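Local coordinates for protein aminotransferase (Neisseria meningitidis Z2491, PDB 3JTX) that probably transfers amino groups between amino acids and keto acids, using a pyridoxal phosphate cofactor held as a Schiff base to a lysine, at residues L5-L9 / E134-L139; A20-A26 / A342-Q347; V184-W190 / P220-A226; I203-C209 / K236-S242; Y303-F307 / P323-I329. All blocks are in the same frame, centred on the assembly; numbering follows the deposited sequence.

Contact 1: residues L5-L9 / E134-L139; sequences LLKQL and EGATLL
Leu5, Leu6 and Leu9 pack on Leu138 and Leu139, joining the N-terminal helix 2-8 to helix 131-139 of the pyridoxal-phosphate aminotransferase fold. The tight part lies around Leu139, whose CD2 is met by two methyl groups at once: Leu5 CD2 and Leu6 CD2 each stand 3.7 Å from Leu139 CD2. Leu5 reaches this spot because its CG is anti to the backbone N (chi1 175°), and the same CD2 also sits against the backbone, 3.6 Å from Leu138 O. Tyr273 of the second subunit packs on both Leu139 and Leu9, so this side of the leucine cluster belongs to the dimer interface. The looser side is at the outer ends, Leu138 CD1 and the Glu134 carboxylate, past which Leu9 CD2 slides. There Leu9 CD2 is 4.1 Å from Leu138 CD1 and 3.9 Å from Glu134 OE1, while OE2 of that carboxylate makes a salt bridge with Arg361. Between the two sides, Leu9 CD1 lies 4.1 Å from Gly135 CA.

Contact 2: residues A20-A26 / A342-Q347; sequences AMQGISA and ARNLWQ
Trp346 lies between Met21 and Ala26, with Met21 CG over one face of its indole and Ala26 CB over the other. Ala26 CB is 3.7 Å from the centroid of the six-membered ring and 15° off its normal, a CH-pi contact. Met21, a selenomethionine, also brings SE in obliquely, 4.4 Å from the centroid of the five-membered ring of Trp346, a Met-aromatic contact. The indole edge is used as well: Trp346 NE1 donates to Ile24 O at 3.0 Å, with the acceptor in the ring plane but the donor well above the carbonyl plane. Arg343, one turn earlier, extends from CG to NE and grips Ala20 O side-on through NE (2.8 Å) and NH2 (2.9 Å), both bonds lying close to the guanidinium plane. Its CG meanwhile touches Met21 CE at 3.8 Å. The loop is folded by a type II beta turn from Met21 to Ile24, and the contact joins the end of helix 13-20 and the loop after it to helix 338-349 of the class I and II aminotransferase fold.

Contact 3: residues V184-W190 / P220-A226; sequences VLDLDGW and PLGCLQA
Two helix starts meet here on one side of the large mixed sheet, the first turn of helix 187-200 against that of helix 223-229, with the indole of Trp190 between the second helix and Leu185; its side chain also touches Ile204 and Ser206 of strand 203-207. Ala226 CB lies over the five-membered ring of Trp190, 3.9 Å from its centroid, and Cys223 CA covers the six-membered ring on the same face. Cys223 CB touches the rim, 3.5 Å from Trp190 CH2. The opposite face is taken by Leu185 CD2 from Trp190's own segment. Leu221 CD2 fits against the backbone at the start of the first helix, 3.6 Å from Leu187 N, and also touches Leu187 CD2. Ahead of both helices, Val184 CG2 rests on Pro220 CB at 3.8 Å. Asp186 caps its helix, its OD1 accepting from Gly189 N at 3.0 Å. One water, in the indole plane, accepts from Trp190 NE1 (3.0 Å) and donates to Leu185 O and Leu221 O. This single molecule therefore satisfies the indole N-H of a buried tryptophan and ties the two loops together by polar bonds, while direct contact between the segments is essentially apolar.

Contact 4: residues I203-C209 / K236-S242; sequences IIASDEC and KLLMFTS
Ile204 CG1 (chi1 -66°) and Leu237 CG (chi1 -58°) both lie anti to the carbonyl carbon, so the two side chains run side by side in the same direction, and Ile204 CD1 meets Leu237 CD2 at 3.6 Å. They belong to neighbouring parallel strands, 203-207 and 237-242, of the seven-stranded mixed sheet of the aminotransferase fold; helix 223-229 makes the beta-alpha-beta connection between them. A ladder of five backbone bonds joins the pair, beginning with Ile204 N to Lys236 O and ending with Glu208 N to Phe240 O at 2.9 Å. Ala205 and Phe240 pack on the other face of the sheet, where Ala205 CB touches Phe240 CE1 at 3.6 Å. On the Ile204 face Ser206 OG donates to Glu208 OE2 at 2.8 Å, and that same carboxylate oxygen also accepts from Cys223 N, which holds the Glu208 carboxylate at the N-terminal end of helix 223-229. The C-terminal ends of the strands reach the cofactor: Asp207 OD2 bonds to N1 of the modified lysine at position 245, as in other enzymes of this family, where such an aspartate is thought to support the pyridine nitrogen. Tyr133 OH bonds to the same OD2. Ser242 OG bonds to the cofactor phosphate oxygen OP2 and to Ser244. Just beyond the ladder, a water donates to Cys209 O and Ser242 O, at 2.7 Å from each.

Contact 5: residues Y303-F307 / P323-I329; sequences YQEKF and PDASFYI
The ring of Phe307 points its rim at the 323-329 backbone: Tyr328 O and Phe327 C lie near its plane, with Phe307 CZ 3.7 Å from each. Pro323 and Ile329 come in obliquely near CE1, which stands 3.6 Å from Pro323 CD and 3.5 Å from Ile329 CG1. Tyr303 and Phe327 form the aromatic pair of the contact. Their planes are inclined by 28° but slid apart, the centroids 5.3 Å from one another, so the rings hardly overlap; one side of the Tyr303 ring, from CD1 to OH, runs along Phe327 CB and CD2, closest where Tyr303 OH is 3.4 Å from Phe327 CD2. Phe327 holds its CG between the backbone N and the carbonyl carbon (chi1 55°), which lays its ring alongside Tyr303, both side chains pointing the same way. Within its own segment, Phe327 CD1 lies over the centre of the Tyr328 ring. In this way helix 294-314 packs on the loop entering strand 328-332, an outer strand of the small antiparallel sheet of the aminotransferase fold. Before that strand Ser326 makes an ST turn: its OG accepts from Tyr328 N at 3.1 Å and donates to Ala325 O at 2.7 Å, on a lone pair in the carbonyl plane. Outside the two segments, Phe327 meets Tyr210 edge-to-face and Tyr328 OH bonds to Tyr210 OH, while Tyr303 meets the ring of His42 and Phe307 that of Phe215.

Contacts 3 and 4 form one continuous block, their centres 12 Å apart: helices 187-200 and 223-229 lie on the large mixed sheet, whose strands 203-207 and 237-242 make contact 4, and the segments alternate along the chain. Contact 5 follows contacts 1, 3 and 4 in the chain and touches contact 3 through Asp324 OD2 to Val184 N, a probable hydrogen bond. Contact 1, about 21 Å from contact 4 between centres, fixes the N-terminal helix near the second subunit. Contact 2, farther out, closes the longest span, from the loop 20-26 to helix 338-349; it encloses contacts 3, 4 and 5 in sequence and alternates with contact 1. Of the five, contact 4 reaches the cofactor.

Contact 1: residues L5-L9 / E134-L139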
# COMPACT_ATOMS: atom_id res chain seq x y z
N LEU A 5 -10.43 -8.21 17.19
CA LEU A 5 -10.40 -6.76 16.94
C LEU A 5 -10.89 -6.43 15.53
O LEU A 5 -11.72 -5.53 15.33
CB LEU A 5 -8.98 -6.21 17.16
CG LEU A 5 -8.76 -4.73 16.82
CD1 LEU A 5 -9.69 -3.85 17.64
CD2 LEU A 5 -7.29 -4.32 17.03
N LEU A 6 -10.38 -7.17 14.54
CA LEU A 6 -10.79 -6.97 13.15
C LEU A 6 -12.29 -7.22 12.96
O LEU A 6 -12.93 -6.54 12.16
CB LEU A 6 -9.98 -7.89 12.23
CG LEU A 6 -8.52 -7.46 12.05
CD1 LEU A 6 -7.68 -8.56 11.36
CD2 LEU A 6 -8.45 -6.14 11.28
N LYS A 7 -12.85 -8.19 13.69
CA LYS A 7 -14.29 -8.47 13.62
C LYS A 7 -15.08 -7.30 14.21
O LYS A 7 -16.19 -7.02 13.78
CB LYS A 7 -14.64 -9.77 14.36
CG LYS A 7 -14.20 -11.03 13.61
CD LYS A 7 -14.45 -12.32 14.39
CE LYS A 7 -15.84 -12.93 14.13
NZ LYS A 7 -15.90 -14.41 14.54
N GLN A 8 -14.50 -6.65 15.20
CA GLN A 8 -15.16 -5.57 15.93
C GLN A 8 -15.17 -4.25 15.16
O GLN A 8 -16.18 -3.56 15.13
CB GLN A 8 -14.47 -5.40 17.26
CG GLN A 8 -15.13 -4.42 18.19
CD GLN A 8 -14.28 -3.20 18.43
OE1 GLN A 8 -13.20 -3.26 19.07
NE2 GLN A 8 -14.75 -2.07 17.91
N LEU A 9 -14.05 -3.92 14.55
CA LEU A 9 -13.91 -2.64 13.85
C LEU A 9 -14.87 -2.49 12.64
O LEU A 9 -15.07 -3.45 11.87
CB LEU A 9 -12.44 -2.46 13.42
CG LEU A 9 -11.44 -2.25 14.57
CD1 LEU A 9 -10.03 -2.36 14.03
CD2 LEU A 9 -11.64 -0.90 15.29
N GLU A 134 -8.89 5.44 14.52
CA GLU A 134 -9.18 4.41 15.51
C GLU A 134 -8.56 3.07 15.12
O GLU A 134 -7.88 2.44 15.91
CB GLU A 134 -10.69 4.25 15.65
CG GLU A 134 -11.06 3.14 16.63
CD GLU A 134 -12.54 2.78 16.58
OE1 GLU A 134 -13.13 2.67 15.47
OE2 GLU A 134 -13.09 2.58 17.66
N GLY A 135 -8.80 2.63 13.89
CA GLY A 135 -8.28 1.35 13.44
C GLY A 135 -6.77 1.27 13.49
O GLY A 135 -6.21 0.26 13.93
N ALA A 136 -6.10 2.32 13.01
CA ALA A 136 -4.64 2.34 12.93
C ALA A 136 -4.04 2.22 14.33
O ALA A 136 -3.09 1.46 14.55
CB ALA A 136 -4.16 3.63 12.23
N THR A 137 -4.60 2.98 15.27
CA THR A 137 -4.15 2.98 16.64
C THR A 137 -4.32 1.61 17.28
O THR A 137 -3.35 1.06 17.80
CB THR A 137 -4.88 4.07 17.46
OG1 THR A 137 -4.61 5.35 16.87
CG2 THR A 137 -4.45 4.03 18.94
N LEU A 138 -5.52 1.05 17.19
CA LEU A 138 -5.83 -0.23 17.85
C LEU A 138 -5.05 -1.39 17.21
O LEU A 138 -4.45 -2.21 17.92
CB LEU A 138 -7.34 -0.50 17.87
CG LEU A 138 -8.16 0.46 18.76
CD1 LEU A 138 -9.66 0.16 18.74
CD2 LEU A 138 -7.65 0.48 20.22
N LEU A 139 -5.01 -1.44 15.89
CA LEU A 139 -4.22 -2.48 15.22
C LEU A 139 -2.72 -2.33 15.49
O LEU A 139 -2.01 -3.32 15.49
CB LEU A 139 -4.50 -2.54 13.72
CG LEU A 139 -5.89 -3.07 13.38
CD1 LEU A 139 -6.28 -2.68 11.95
CD2 LEU A 139 -5.97 -4.60 13.60

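Contact 2: residues A20-A26 / A342-Q347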
# COMPACT_ATOMS: atom_id res chain seq x y z
N ALA A 20 -29.73 0.19 10.77
CA ALA A 20 -30.57 1.13 11.51
C ALA A 20 -31.92 1.45 10.84
O ALA A 20 -32.85 1.88 11.51
CB ALA A 20 -29.80 2.42 11.77
N MSE A 21 -32.01 1.25 9.52
CA MSE A 21 -33.27 1.43 8.80
C MSE A 21 -34.13 0.17 8.84
O MSE A 21 -35.25 0.19 8.33
CB MSE A 21 -33.03 1.76 7.32
CG MSE A 21 -32.28 3.05 7.03
SE MSE A 21 -33.06 4.60 7.87
CE MSE A 21 -31.70 4.90 9.25
N GLN A 22 -33.61 -0.90 9.48
CA GLN A 22 -34.13 -2.28 9.32
C GLN A 22 -35.62 -2.32 9.19
O GLN A 22 -36.34 -1.94 10.10
CB GLN A 22 -33.70 -3.18 10.49
N GLY A 23 -36.09 -2.78 8.03
CA GLY A 23 -37.52 -2.93 7.79
C GLY A 23 -38.28 -1.62 7.64
O GLY A 23 -39.51 -1.59 7.85
N ILE A 24 -37.58 -0.55 7.30
CA ILE A 24 -38.23 0.70 6.91
C ILE A 24 -37.91 0.86 5.44
O ILE A 24 -36.73 0.88 5.04
CB ILE A 24 -37.71 1.93 7.69
CG1 ILE A 24 -37.88 1.76 9.22
CG2 ILE A 24 -38.42 3.19 7.24
CD1 ILE A 24 -36.86 2.61 10.07
N SER A 25 -38.95 0.92 4.62
CA SER A 25 -38.76 1.09 3.17
C SER A 25 -38.97 2.55 2.79
O SER A 25 -39.73 3.28 3.44
CB SER A 25 -39.71 0.17 2.38
OG SER A 25 -39.01 -0.99 1.94
N ALA A 26 -38.25 2.97 1.76
CA ALA A 26 -38.44 4.30 1.18
C ALA A 26 -39.70 4.22 0.31
O ALA A 26 -40.05 3.14 -0.17
CB ALA A 26 -37.24 4.67 0.33
N ALA A 342 -32.80 10.63 10.67
CA ALA A 342 -32.41 9.86 9.50
C ALA A 342 -33.51 8.88 9.08
O ALA A 342 -33.78 8.70 7.89
CB ALA A 342 -31.09 9.13 9.75
N ARG A 343 -34.15 8.25 10.07
CA ARG A 343 -35.24 7.31 9.80
C ARG A 343 -36.42 8.01 9.12
O ARG A 343 -37.00 7.46 8.19
CB ARG A 343 -35.69 6.61 11.08
CG ARG A 343 -34.73 5.50 11.47
CD ARG A 343 -35.09 4.89 12.81
NE ARG A 343 -34.24 3.73 13.06
CZ ARG A 343 -34.06 3.16 14.25
NH1 ARG A 343 -34.64 3.63 15.35
NH2 ARG A 343 -33.27 2.11 14.33
N ASN A 344 -36.76 9.20 9.58
CA ASN A 344 -37.88 9.96 8.98
C ASN A 344 -37.59 10.42 7.55
O ASN A 344 -38.45 10.31 6.65
CB ASN A 344 -38.25 11.14 9.89
CG ASN A 344 -39.55 11.82 9.50
OD1 ASN A 344 -40.52 11.16 9.15
ND2 ASN A 344 -39.57 13.14 9.58
N LEU A 345 -36.38 10.89 7.30
CA LEU A 345 -36.00 11.34 5.96
C LEU A 345 -36.01 10.19 4.96
O LEU A 345 -36.36 10.38 3.80
CB LEU A 345 -34.61 11.99 5.96
CG LEU A 345 -34.47 13.34 6.68
CD1 LEU A 345 -33.18 14.04 6.22
CD2 LEU A 345 -35.66 14.23 6.50
N TRP A 346 -35.61 9.00 5.43
CA TRP A 346 -35.61 7.80 4.58
C TRP A 346 -37.02 7.33 4.28
O TRP A 346 -37.36 7.10 3.12
CB TRP A 346 -34.79 6.69 5.23
CG TRP A 346 -34.86 5.40 4.49
CD1 TRP A 346 -35.47 4.25 4.91
CD2 TRP A 346 -34.32 5.13 3.20
NE1 TRP A 346 -35.32 3.27 3.96
CE2 TRP A 346 -34.61 3.78 2.91
CE3 TRP A 346 -33.61 5.89 2.27
CZ2 TRP A 346 -34.24 3.17 1.71
CZ3 TRP A 346 -33.22 5.28 1.08
CH2 TRP A 346 -33.55 3.94 0.80
N GLN A 347 -37.84 7.20 5.33
CA GLN A 347 -39.19 6.69 5.18
C GLN A 347 -40.07 7.64 4.37
O GLN A 347 -40.93 7.19 3.61
CB GLN A 347 -39.85 6.44 6.54
CG GLN A 347 -41.26 5.82 6.45
CD GLN A 347 -41.97 5.71 7.80
OE1 GLN A 347 -41.41 6.08 8.83
NE2 GLN A 347 -43.19 5.21 7.79

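Contact 3: residues V184-W190 / P220-A226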
# COMPACT_ATOMS: atom_id res chain seq x y z
N VAL A 184 -12.19 24.35 10.50
CA VAL A 184 -10.76 24.52 10.21
C VAL A 184 -10.08 25.01 11.49
O VAL A 184 -10.42 26.07 12.02
CB VAL A 184 -10.57 25.51 9.04
CG1 VAL A 184 -9.09 25.88 8.84
CG2 VAL A 184 -11.16 24.91 7.73
N LEU A 185 -9.13 24.22 11.99
CA LEU A 185 -8.41 24.61 13.20
C LEU A 185 -7.69 25.94 12.92
O LEU A 185 -7.03 26.10 11.89
CB LEU A 185 -7.41 23.52 13.61
CG LEU A 185 -6.82 23.67 15.02
CD1 LEU A 185 -7.92 23.57 16.08
CD2 LEU A 185 -5.72 22.66 15.26
N ASP A 186 -7.84 26.90 13.83
CA ASP A 186 -7.34 28.23 13.55
C ASP A 186 -6.00 28.49 14.25
O ASP A 186 -5.43 27.58 14.83
CB ASP A 186 -8.41 29.26 13.88
CG ASP A 186 -8.83 29.25 15.34
OD1 ASP A 186 -8.23 28.54 16.18
OD2 ASP A 186 -9.80 29.97 15.65
N LEU A 187 -5.49 29.71 14.18
CA LEU A 187 -4.20 29.98 14.82
C LEU A 187 -4.21 29.73 16.34
O LEU A 187 -3.22 29.21 16.87
CB LEU A 187 -3.71 31.39 14.51
CG LEU A 187 -3.12 31.60 13.12
CD1 LEU A 187 -2.90 33.09 12.90
CD2 LEU A 187 -1.79 30.79 12.90
N ASP A 188 -5.29 30.07 17.02
CA ASP A 188 -5.37 29.83 18.48
C ASP A 188 -5.35 28.34 18.77
O ASP A 188 -4.66 27.89 19.70
CB ASP A 188 -6.61 30.46 19.08
CG ASP A 188 -6.66 31.93 18.85
OD1 ASP A 188 -5.99 32.67 19.60
OD2 ASP A 188 -7.35 32.34 17.89
N GLY A 189 -6.08 27.59 17.97
CA GLY A 189 -6.17 26.13 18.13
C GLY A 189 -4.83 25.48 17.84
O GLY A 189 -4.38 24.61 18.57
N TRP A 190 -4.17 25.90 16.76
CA TRP A 190 -2.82 25.41 16.47
C TRP A 190 -1.81 25.76 17.57
O TRP A 190 -1.01 24.92 17.98
CB TRP A 190 -2.33 25.89 15.09
CG TRP A 190 -2.82 25.02 14.00
CD1 TRP A 190 -3.69 25.35 13.01
CD2 TRP A 190 -2.51 23.63 13.83
NE1 TRP A 190 -3.91 24.26 12.20
CE2 TRP A 190 -3.21 23.19 12.69
CE3 TRP A 190 -1.71 22.73 14.53
CZ2 TRP A 190 -3.12 21.88 12.23
CZ3 TRP A 190 -1.62 21.43 14.06
CH2 TRP A 190 -2.33 21.02 12.94
N PRO A 220 -8.46 27.50 3.77
CA PRO A 220 -8.13 26.99 5.10
C PRO A 220 -6.63 27.05 5.42
O PRO A 220 -5.79 26.68 4.60
CB PRO A 220 -8.57 25.52 5.04
CG PRO A 220 -9.61 25.47 3.96
CD PRO A 220 -9.32 26.58 3.00
N LEU A 221 -6.35 27.51 6.63
CA LEU A 221 -5.03 27.42 7.22
C LEU A 221 -4.61 25.95 7.32
O LEU A 221 -5.42 25.07 7.67
CB LEU A 221 -5.08 28.06 8.62
CG LEU A 221 -3.85 28.06 9.54
CD1 LEU A 221 -2.68 28.88 8.96
CD2 LEU A 221 -4.25 28.61 10.94
N GLY A 222 -3.35 25.68 6.99
CA GLY A 222 -2.77 24.35 7.12
C GLY A 222 -1.75 24.31 8.26
O GLY A 222 -1.29 25.35 8.74
N CYS A 223 -1.45 23.10 8.70
CA CYS A 223 -0.53 22.87 9.82
C CYS A 223 0.84 23.52 9.59
O CYS A 223 1.36 24.24 10.44
CB CYS A 223 -0.36 21.37 10.06
SG CYS A 223 0.88 20.90 11.31
N LEU A 224 1.42 23.27 8.42
CA LEU A 224 2.78 23.80 8.14
C LEU A 224 2.78 25.33 8.05
O LEU A 224 3.69 25.98 8.53
CB LEU A 224 3.38 23.16 6.87
CG LEU A 224 3.58 21.64 6.90
CD1 LEU A 224 4.40 21.15 5.69
CD2 LEU A 224 4.25 21.18 8.21
N GLN A 225 1.72 25.89 7.48
CA GLN A 225 1.56 27.34 7.42
C GLN A 225 1.36 27.94 8.83
O GLN A 225 1.87 29.01 9.12
CB GLN A 225 0.35 27.68 6.53
CG GLN A 225 0.02 29.17 6.45
CD GLN A 225 -1.10 29.45 5.47
OE1 GLN A 225 -2.10 28.73 5.43
NE2 GLN A 225 -0.93 30.51 4.66
N ALA A 226 0.61 27.25 9.68
CA ALA A 226 0.40 27.71 11.07
C ALA A 226 1.73 27.76 11.84
O ALA A 226 2.00 28.74 12.55
CB ALA A 226 -0.59 26.81 11.79
O HOH W 1 -6.08 24.23 10.18

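Contact 4: residues I203-C209 / K236-S242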
# COMPACT_ATOMS: atom_id res chain seq x y z
N ILE A 203 4.09 13.53 18.31
CA ILE A 203 4.12 13.90 16.91
C ILE A 203 2.73 14.38 16.55
O ILE A 203 1.76 13.84 17.07
CB ILE A 203 4.49 12.67 16.04
CG1 ILE A 203 5.94 12.28 16.29
CG2 ILE A 203 4.25 12.93 14.55
CD1 ILE A 203 6.27 10.84 15.88
N ILE A 204 2.63 15.40 15.71
CA ILE A 204 1.33 15.84 15.19
C ILE A 204 1.15 15.37 13.75
O ILE A 204 2.03 15.60 12.91
CB ILE A 204 1.19 17.39 15.23
CG1 ILE A 204 1.16 17.87 16.68
CG2 ILE A 204 -0.09 17.84 14.49
CD1 ILE A 204 1.39 19.39 16.84
N ALA A 205 0.04 14.67 13.49
CA ALA A 205 -0.32 14.23 12.16
C ALA A 205 -1.61 14.97 11.76
O ALA A 205 -2.66 14.79 12.40
CB ALA A 205 -0.52 12.68 12.12
N SER A 206 -1.50 15.82 10.74
CA SER A 206 -2.60 16.65 10.29
C SER A 206 -3.16 16.18 8.95
O SER A 206 -2.48 16.24 7.92
CB SER A 206 -2.17 18.11 10.21
OG SER A 206 -3.28 18.95 10.01
N ASP A 207 -4.41 15.72 8.98
CA ASP A 207 -5.13 15.20 7.82
C ASP A 207 -5.83 16.37 7.12
O ASP A 207 -6.85 16.88 7.61
CB ASP A 207 -6.12 14.13 8.27
CG ASP A 207 -6.89 13.48 7.13
OD1 ASP A 207 -6.89 13.99 5.98
OD2 ASP A 207 -7.53 12.44 7.42
N GLU A 208 -5.26 16.79 6.01
CA GLU A 208 -5.69 18.01 5.31
C GLU A 208 -6.30 17.77 3.93
O GLU A 208 -6.29 18.67 3.07
CB GLU A 208 -4.51 18.99 5.25
CG GLU A 208 -4.13 19.45 6.65
CD GLU A 208 -2.93 20.39 6.74
OE1 GLU A 208 -2.37 20.81 5.70
OE2 GLU A 208 -2.57 20.69 7.90
N CYS A 209 -6.91 16.61 3.74
CA CYS A 209 -7.41 16.23 2.41
C CYS A 209 -8.55 17.12 1.90
O CYS A 209 -8.82 17.13 0.70
CB CYS A 209 -7.83 14.75 2.40
SG CYS A 209 -6.41 13.65 2.69
N LYS A 236 8.62 17.24 14.43
CA LYS A 236 7.52 16.40 14.88
C LYS A 236 6.14 16.80 14.29
O LYS A 236 5.10 16.55 14.91
CB LYS A 236 7.47 16.36 16.41
CG LYS A 236 8.69 15.67 17.06
CD LYS A 236 8.48 15.47 18.55
CE LYS A 236 9.64 14.66 19.14
NZ LYS A 236 9.57 14.59 20.63
N LEU A 237 6.16 17.44 13.12
CA LEU A 237 4.94 17.81 12.37
C LEU A 237 4.94 17.11 11.03
O LEU A 237 5.93 17.14 10.32
CB LEU A 237 4.89 19.31 12.08
CG LEU A 237 4.94 20.31 13.23
CD1 LEU A 237 4.75 21.73 12.66
CD2 LEU A 237 3.87 19.98 14.27
N LEU A 238 3.81 16.51 10.67
CA LEU A 238 3.61 15.93 9.36
C LEU A 238 2.20 16.25 8.89
O LEU A 238 1.24 16.04 9.62
CB LEU A 238 3.78 14.42 9.40
CG LEU A 238 5.19 13.86 9.62
CD1 LEU A 238 5.07 12.34 9.81
CD2 LEU A 238 6.15 14.20 8.45
N MSE A 239 2.09 16.79 7.67
CA MSE A 239 0.80 16.93 7.03
C MSE A 239 0.58 15.77 6.07
O MSE A 239 1.51 15.31 5.41
CB MSE A 239 0.72 18.26 6.27
CG MSE A 239 1.57 18.27 5.03
SE MSE A 239 1.34 19.80 3.86
CE MSE A 239 -0.31 19.59 3.15
N PHE A 240 -0.66 15.29 5.99
CA PHE A 240 -1.05 14.22 5.10
C PHE A 240 -2.11 14.80 4.17
O PHE A 240 -3.11 15.39 4.63
CB PHE A 240 -1.65 13.06 5.90
CG PHE A 240 -0.68 12.34 6.73
CD1 PHE A 240 -0.25 12.87 7.95
CD2 PHE A 240 -0.15 11.12 6.31
CE1 PHE A 240 0.66 12.21 8.71
CE2 PHE A 240 0.77 10.45 7.08
CZ PHE A 240 1.19 10.99 8.29
N THR A 241 -1.88 14.70 2.86
CA THR A 241 -2.90 15.11 1.93
C THR A 241 -3.02 14.21 0.72
O THR A 241 -2.27 13.24 0.59
CB THR A 241 -2.78 16.59 1.56
OG1 THR A 241 -4.01 17.00 0.96
CG2 THR A 241 -1.59 16.86 0.60
N SER A 242 -3.96 14.54 -0.16
CA SER A 242 -4.42 13.64 -1.16
C SER A 242 -5.02 14.39 -2.33
O SER A 242 -5.52 15.50 -2.17
CB SER A 242 -5.49 12.76 -0.50
OG SER A 242 -6.15 11.95 -1.38
O HOH W 2 -3.91 19.54 1.07
O HOH W 3 -8.11 15.67 -1.50

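Contact 5: residues Y303-F307 / P323-I329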
# COMPACT_ATOMS: atom_id res chain seq x y z
N TYR A 303 -19.09 23.08 -5.75
CA TYR A 303 -19.50 22.96 -4.35
C TYR A 303 -20.05 24.28 -3.79
O TYR A 303 -21.03 24.28 -3.06
CB TYR A 303 -18.35 22.47 -3.47
CG TYR A 303 -17.95 21.02 -3.71
CD1 TYR A 303 -18.81 19.97 -3.40
CD2 TYR A 303 -16.69 20.71 -4.20
CE1 TYR A 303 -18.43 18.64 -3.59
CE2 TYR A 303 -16.29 19.39 -4.39
CZ TYR A 303 -17.17 18.35 -4.09
OH TYR A 303 -16.78 17.04 -4.27
N GLN A 304 -19.39 25.39 -4.12
CA GLN A 304 -19.85 26.73 -3.77
C GLN A 304 -21.32 26.96 -4.18
O GLN A 304 -22.12 27.45 -3.39
CB GLN A 304 -18.95 27.78 -4.44
CG GLN A 304 -19.42 29.23 -4.36
CD GLN A 304 -18.92 29.98 -3.13
OE1 GLN A 304 -17.76 29.88 -2.73
NE2 GLN A 304 -19.80 30.79 -2.55
N GLU A 305 -21.65 26.59 -5.42
CA GLU A 305 -23.01 26.78 -5.93
C GLU A 305 -23.99 25.99 -5.08
O GLU A 305 -25.02 26.50 -4.66
CB GLU A 305 -23.07 26.33 -7.40
CG GLU A 305 -24.42 26.50 -8.06
CD GLU A 305 -24.48 25.93 -9.48
OE1 GLU A 305 -23.56 25.17 -9.89
OE2 GLU A 305 -25.48 26.23 -10.18
N LYS A 306 -23.65 24.74 -4.77
CA LYS A 306 -24.53 23.91 -3.96
C LYS A 306 -24.81 24.54 -2.58
O LYS A 306 -25.96 24.64 -2.16
CB LYS A 306 -23.93 22.51 -3.76
CG LYS A 306 -23.78 21.70 -5.04
CD LYS A 306 -23.19 20.33 -4.77
CE LYS A 306 -22.33 19.82 -5.92
NZ LYS A 306 -21.84 18.43 -5.64
N PHE A 307 -23.74 24.94 -1.88
CA PHE A 307 -23.87 25.51 -0.53
C PHE A 307 -24.61 26.84 -0.55
O PHE A 307 -25.41 27.11 0.34
CB PHE A 307 -22.50 25.69 0.12
CG PHE A 307 -21.99 24.45 0.80
CD1 PHE A 307 -22.29 24.20 2.13
CD2 PHE A 307 -21.20 23.55 0.12
CE1 PHE A 307 -21.82 23.07 2.76
CE2 PHE A 307 -20.71 22.42 0.74
CZ PHE A 307 -21.03 22.17 2.07
N PRO A 323 -20.27 25.93 6.59
CA PRO A 323 -19.11 25.46 7.34
C PRO A 323 -17.83 26.21 6.95
O PRO A 323 -17.84 26.98 5.98
CB PRO A 323 -19.02 23.99 6.94
CG PRO A 323 -19.58 23.96 5.56
CD PRO A 323 -20.66 25.01 5.52
N ASP A 324 -16.74 26.01 7.70
CA ASP A 324 -15.47 26.69 7.39
C ASP A 324 -14.97 26.20 6.02
O ASP A 324 -14.44 26.98 5.22
CB ASP A 324 -14.37 26.41 8.43
CG ASP A 324 -14.66 27.02 9.82
OD1 ASP A 324 -15.54 27.88 9.95
OD2 ASP A 324 -13.96 26.63 10.78
N ALA A 325 -15.12 24.91 5.79
CA ALA A 325 -14.68 24.26 4.55
C ALA A 325 -15.26 22.83 4.48
O ALA A 325 -16.06 22.45 5.33
CB ALA A 325 -13.14 24.25 4.46
N SER A 326 -14.81 22.05 3.50
CA SER A 326 -15.32 20.69 3.22
C SER A 326 -16.67 20.74 2.50
O SER A 326 -17.24 21.82 2.33
CB SER A 326 -15.43 19.80 4.46
OG SER A 326 -16.72 19.87 5.05
N PHE A 327 -17.12 19.57 2.04
CA PHE A 327 -18.43 19.42 1.41
C PHE A 327 -19.51 18.84 2.33
O PHE A 327 -20.55 18.36 1.85
CB PHE A 327 -18.34 18.69 0.04
CG PHE A 327 -17.66 17.33 0.04
CD1 PHE A 327 -18.10 16.29 0.85
CD2 PHE A 327 -16.62 17.07 -0.85
CE1 PHE A 327 -17.50 15.04 0.79
CE2 PHE A 327 -16.01 15.83 -0.91
CZ PHE A 327 -16.46 14.81 -0.08
N TYR A 328 -19.30 18.94 3.64
CA TYR A 328 -20.29 18.47 4.62
C TYR A 328 -21.05 19.61 5.26
O TYR A 328 -20.50 20.70 5.47
CB TYR A 328 -19.62 17.65 5.72
CG TYR A 328 -18.88 16.47 5.19
CD1 TYR A 328 -19.55 15.37 4.65
CD2 TYR A 328 -17.50 16.45 5.21
CE1 TYR A 328 -18.85 14.27 4.15
CE2 TYR A 328 -16.79 15.36 4.72
CZ TYR A 328 -17.46 14.28 4.19
OH TYR A 328 -16.71 13.22 3.68
N ILE A 329 -22.33 19.35 5.54
CA ILE A 329 -23.11 20.14 6.48
C ILE A 329 -23.31 19.22 7.71
O ILE A 329 -23.83 18.11 7.60
CB ILE A 329 -24.47 20.54 5.90
CG1 ILE A 329 -24.29 21.45 4.67
CG2 ILE A 329 -25.29 21.26 6.95
CD1 ILE A 329 -25.60 21.85 4.03